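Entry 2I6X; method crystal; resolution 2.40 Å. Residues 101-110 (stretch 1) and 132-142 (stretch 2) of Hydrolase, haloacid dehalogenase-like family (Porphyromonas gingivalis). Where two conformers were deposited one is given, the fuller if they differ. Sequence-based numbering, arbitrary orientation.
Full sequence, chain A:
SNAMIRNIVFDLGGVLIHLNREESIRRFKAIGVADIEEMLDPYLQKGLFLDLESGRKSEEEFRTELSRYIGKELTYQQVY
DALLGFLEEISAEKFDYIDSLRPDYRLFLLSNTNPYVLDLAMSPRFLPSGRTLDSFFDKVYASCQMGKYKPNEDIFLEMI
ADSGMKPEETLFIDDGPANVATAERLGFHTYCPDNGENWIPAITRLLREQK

Stretch 1, residues 101-110: LRPDYRLFLL
Stretch 2, residues 132-142: TLDSFFDKVYA

D138 anchors the entry to the strand pair. Its side chain (chi1 -68°, m; chi2 -70°) forms a salt bridge with R102, NH1 of R102 lying 2.7 Å from OD1 of D138; the accompanying hydrogen bond is weak, bent to 117° at the hydrogen. The other carboxylate oxygen, OD2 of D138, accepts the backbone N of L107 at 2.9 Å and 163°, while N of D138 donates to O of L107 at 2.7 Å. Water 1 lies 2.7 Å from O of Y105 and 2.7 Å from OD2 of D138, bridging the two.

R102 (chi1 -168°, t; chi2 90°, p; chi3 103°, between wells; chi4 113°) reaches the carbonyls at the end of the 3-10 segment 134-136, where NH2 of R102 donates to O of S135 at 3.2 Å, near the guanidinium plane. O of F137 instead lies over a face of that group, 3.0 Å from NH2 of R102, at an angle too poor for a hydrogen bond.

Beyond D138 the backbones are extended, with phi/psi of -110/131 at L109 and -100/123 at V140. The two strands, 106-110 and the one running through V140 and Y141, run parallel at 14° with a closest axial approach of 4.7 Å. L109 pairs with V140 and L110 with Y141, both at 4.8 Å between CA atoms. L109 supplies both hydrogen bonds of this ladder: its N donates to O of K139 at 3.2 Å, and its O accepts N of Y141 at 2.8 Å. CA-H...O contacts accompany them, from CA of F108 to O of K139 and from CA of L110 to O of Y141, each 3.4 Å.

Side chains alternate across the sheet. On the L109/V140 face, L109 (chi1 -170°, t; chi2 86°, p) sets its CB 3.9 Å from the F137 ring centroid, only 3° off the normal, a CH-pi contact over the ring face. F137 is m (chi1 -52°, chi2 -80°); its CZ meets CD1 of L109 at 3.7 Å. CD2 of L109 packs against CD2 of L133 at 3.8 Å and CG1 of V140 at 3.9 Å. On the face carrying F108, L110 and Y141, CD1 of F108 (chi1 -56°, m) lies 3.8 Å from CE2 of Y141 (chi1 -62°, m), at the tyrosine ring edge, and CD1 of L110 (chi1 175°, t; chi2 65°, p) lies 3.7 Å from CB of Y141. The contact buries 700 Å² in total.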

# COMPACT_ATOMS: atom_id res chain seq x y z
N LEU A 101 -18.14 -1.51 6.41
CA LEU A 101 -18.07 -2.89 5.99
C LEU A 101 -17.71 -3.84 7.12
O LEU A 101 -17.90 -5.03 6.99
CB LEU A 101 -17.06 -3.04 4.85
CG LEU A 101 -17.44 -2.45 3.50
CD1 LEU A 101 -16.34 -2.74 2.52
CD2 LEU A 101 -18.74 -3.03 3.01
N ARG A 102 -17.20 -3.30 8.23
CA ARG A 102 -16.55 -4.16 9.24
C ARG A 102 -17.45 -5.17 9.93
O ARG A 102 -17.01 -6.29 10.22
CB ARG A 102 -15.76 -3.37 10.29
CG ARG A 102 -14.85 -4.29 11.14
CD ARG A 102 -13.43 -4.48 10.57
NE ARG A 102 -12.49 -3.64 11.33
CZ ARG A 102 -11.52 -4.10 12.11
NH1 ARG A 102 -11.31 -5.41 12.21
NH2 ARG A 102 -10.74 -3.26 12.76
N PRO A 103 -18.69 -4.80 10.24
CA PRO A 103 -19.47 -5.84 10.88
C PRO A 103 -19.85 -7.01 9.96
O PRO A 103 -20.17 -8.08 10.46
CB PRO A 103 -20.72 -5.10 11.36
CG PRO A 103 -20.38 -3.64 11.28
CD PRO A 103 -19.44 -3.54 10.13
N ASP A 104 -19.82 -6.81 8.65
CA ASP A 104 -20.32 -7.83 7.72
C ASP A 104 -19.22 -8.64 7.05
O ASP A 104 -19.48 -9.67 6.44
CB ASP A 104 -21.22 -7.20 6.65
CG ASP A 104 -22.53 -6.62 7.22
OD1 ASP A 104 -23.59 -7.22 6.99
OD2 ASP A 104 -22.52 -5.56 7.89
N TYR A 105 -17.99 -8.16 7.13
CA TYR A 105 -16.87 -8.74 6.39
C TYR A 105 -15.65 -8.69 7.26
O TYR A 105 -15.54 -7.83 8.17
CB TYR A 105 -16.57 -7.95 5.09
CG TYR A 105 -17.71 -7.98 4.12
CD1 TYR A 105 -17.89 -9.06 3.26
CD2 TYR A 105 -18.64 -6.92 4.07
CE1 TYR A 105 -18.96 -9.11 2.38
CE2 TYR A 105 -19.73 -6.96 3.19
CZ TYR A 105 -19.89 -8.07 2.35
OH TYR A 105 -20.97 -8.13 1.48
N ARG A 106 -14.74 -9.61 6.97
CA ARG A 106 -13.40 -9.52 7.45
C ARG A 106 -12.60 -8.68 6.44
O ARG A 106 -12.65 -8.93 5.24
CB ARG A 106 -12.83 -10.92 7.61
CG ARG A 106 -13.48 -11.66 8.75
CD ARG A 106 -12.84 -13.01 8.95
NE ARG A 106 -11.51 -12.93 9.56
CZ ARG A 106 -10.52 -13.79 9.31
NH1 ARG A 106 -10.70 -14.78 8.44
NH2 ARG A 106 -9.35 -13.64 9.92
N LEU A 107 -11.88 -7.67 6.95
CA LEU A 107 -11.23 -6.67 6.14
C LEU A 107 -9.75 -6.70 6.38
O LEU A 107 -9.30 -6.76 7.52
CB LEU A 107 -11.76 -5.27 6.48
CG LEU A 107 -13.27 -5.09 6.31
CD1 LEU A 107 -13.68 -3.70 6.74
CD2 LEU A 107 -13.72 -5.40 4.87
N PHE A 108 -8.98 -6.64 5.30
CA PHE A 108 -7.54 -6.73 5.35
C PHE A 108 -6.90 -5.71 4.43
O PHE A 108 -7.50 -5.30 3.45
CB PHE A 108 -7.11 -8.15 4.98
CG PHE A 108 -7.75 -9.20 5.84
CD1 PHE A 108 -7.20 -9.53 7.09
CD2 PHE A 108 -8.93 -9.82 5.43
CE1 PHE A 108 -7.82 -10.47 7.90
CE2 PHE A 108 -9.53 -10.78 6.23
CZ PHE A 108 -8.97 -11.10 7.47
N LEU A 109 -5.70 -5.26 4.78
CA LEU A 109 -4.89 -4.46 3.89
C LEU A 109 -3.68 -5.28 3.42
O LEU A 109 -2.99 -5.92 4.23
CB LEU A 109 -4.44 -3.16 4.58
CG LEU A 109 -3.76 -2.10 3.69
CD1 LEU A 109 -4.78 -1.18 3.00
CD2 LEU A 109 -2.73 -1.26 4.50
N LEU A 110 -3.44 -5.30 2.11
CA LEU A 110 -2.21 -5.91 1.61
C LEU A 110 -1.51 -4.86 0.76
O LEU A 110 -1.94 -4.53 -0.34
CB LEU A 110 -2.44 -7.23 0.85
CG LEU A 110 -1.19 -7.84 0.21
CD1 LEU A 110 -0.22 -8.23 1.29
CD2 LEU A 110 -1.48 -9.04 -0.75
N THR A 132 -6.30 5.44 13.22
CA THR A 132 -5.09 4.85 12.67
C THR A 132 -5.50 3.89 11.57
O THR A 132 -6.64 3.40 11.56
CB THR A 132 -4.26 4.10 13.73
OG1 THR A 132 -5.08 3.13 14.40
CG2 THR A 132 -3.69 5.06 14.76
N LEU A 133 -4.57 3.64 10.66
CA LEU A 133 -4.79 2.72 9.56
C LEU A 133 -5.15 1.33 10.07
O LEU A 133 -6.05 0.67 9.52
CB LEU A 133 -3.52 2.67 8.72
CG LEU A 133 -3.53 1.72 7.53
CD1 LEU A 133 -4.35 2.33 6.42
CD2 LEU A 133 -2.12 1.40 7.08
N ASP A 134 -4.47 0.90 11.13
CA ASP A 134 -4.66 -0.42 11.68
C ASP A 134 -6.10 -0.61 12.19
O ASP A 134 -6.65 -1.71 12.17
CB ASP A 134 -3.62 -0.66 12.78
CG ASP A 134 -3.07 -2.07 12.77
OD1 ASP A 134 -1.87 -2.25 12.42
OD2 ASP A 134 -3.83 -2.99 13.10
N SER A 135 -6.73 0.48 12.61
CA SER A 135 -8.08 0.41 13.15
C SER A 135 -9.22 0.09 12.14
O SER A 135 -10.34 -0.12 12.55
CB SER A 135 -8.43 1.70 13.90
OG SER A 135 -8.85 2.71 12.99
N PHE A 136 -8.94 0.08 10.84
CA PHE A 136 -9.99 -0.25 9.85
C PHE A 136 -9.95 -1.72 9.43
O PHE A 136 -10.88 -2.21 8.79
CB PHE A 136 -9.89 0.63 8.60
CG PHE A 136 -10.17 2.08 8.85
CD1 PHE A 136 -11.46 2.59 8.73
CD2 PHE A 136 -9.14 2.95 9.19
CE1 PHE A 136 -11.72 3.96 8.97
CE2 PHE A 136 -9.39 4.30 9.43
CZ PHE A 136 -10.67 4.81 9.31
N PHE A 137 -8.89 -2.42 9.77
CA PHE A 137 -8.72 -3.78 9.26
C PHE A 137 -8.63 -4.77 10.39
O PHE A 137 -8.25 -4.43 11.52
CB PHE A 137 -7.50 -3.83 8.34
CG PHE A 137 -7.54 -2.77 7.27
CD1 PHE A 137 -8.31 -2.94 6.13
CD2 PHE A 137 -6.86 -1.58 7.44
CE1 PHE A 137 -8.39 -1.96 5.16
CE2 PHE A 137 -6.93 -0.59 6.45
CZ PHE A 137 -7.70 -0.79 5.32
N ASP A 138 -9.01 -6.01 10.09
CA ASP A 138 -8.76 -7.07 11.03
C ASP A 138 -7.26 -7.26 11.15
O ASP A 138 -6.74 -7.43 12.25
CB ASP A 138 -9.52 -8.33 10.65
CG ASP A 138 -11.03 -8.15 10.80
OD1 ASP A 138 -11.51 -8.05 11.95
OD2 ASP A 138 -11.73 -8.04 9.78
N LYS A 139 -6.57 -7.14 10.02
CA LYS A 139 -5.11 -7.10 10.00
C LYS A 139 -4.52 -6.38 8.78
O LYS A 139 -5.05 -6.43 7.68
CB LYS A 139 -4.52 -8.51 10.12
CG LYS A 139 -3.03 -8.52 10.43
CD LYS A 139 -2.66 -9.69 11.32
CE LYS A 139 -1.18 -9.71 11.62
NZ LYS A 139 -0.78 -11.02 12.30
N VAL A 140 -3.39 -5.72 9.04
CA VAL A 140 -2.56 -5.06 8.05
C VAL A 140 -1.35 -5.93 7.67
O VAL A 140 -0.55 -6.35 8.52
CB VAL A 140 -2.13 -3.66 8.55
CG1 VAL A 140 -1.11 -3.01 7.61
CG2 VAL A 140 -3.37 -2.77 8.70
N TYR A 141 -1.26 -6.22 6.37
CA TYR A 141 -0.15 -6.92 5.79
C TYR A 141 0.70 -5.95 4.97
O TYR A 141 0.33 -5.54 3.85
CB TYR A 141 -0.64 -8.15 4.98
CG TYR A 141 -1.38 -9.17 5.86
CD1 TYR A 141 -0.68 -10.06 6.69
CD2 TYR A 141 -2.79 -9.22 5.87
CE1 TYR A 141 -1.37 -10.97 7.51
CE2 TYR A 141 -3.48 -10.14 6.67
CZ TYR A 141 -2.78 -11.00 7.49
OH TYR A 141 -3.49 -11.89 8.29
N ALA A 142 1.85 -5.59 5.55
CA ALA A 142 2.73 -4.57 4.96
C ALA A 142 4.04 -5.17 4.54
O ALA A 142 4.76 -5.73 5.37
CB ALA A 142 2.98 -3.44 5.97
O HOH W 1 -14.28 -7.51 10.51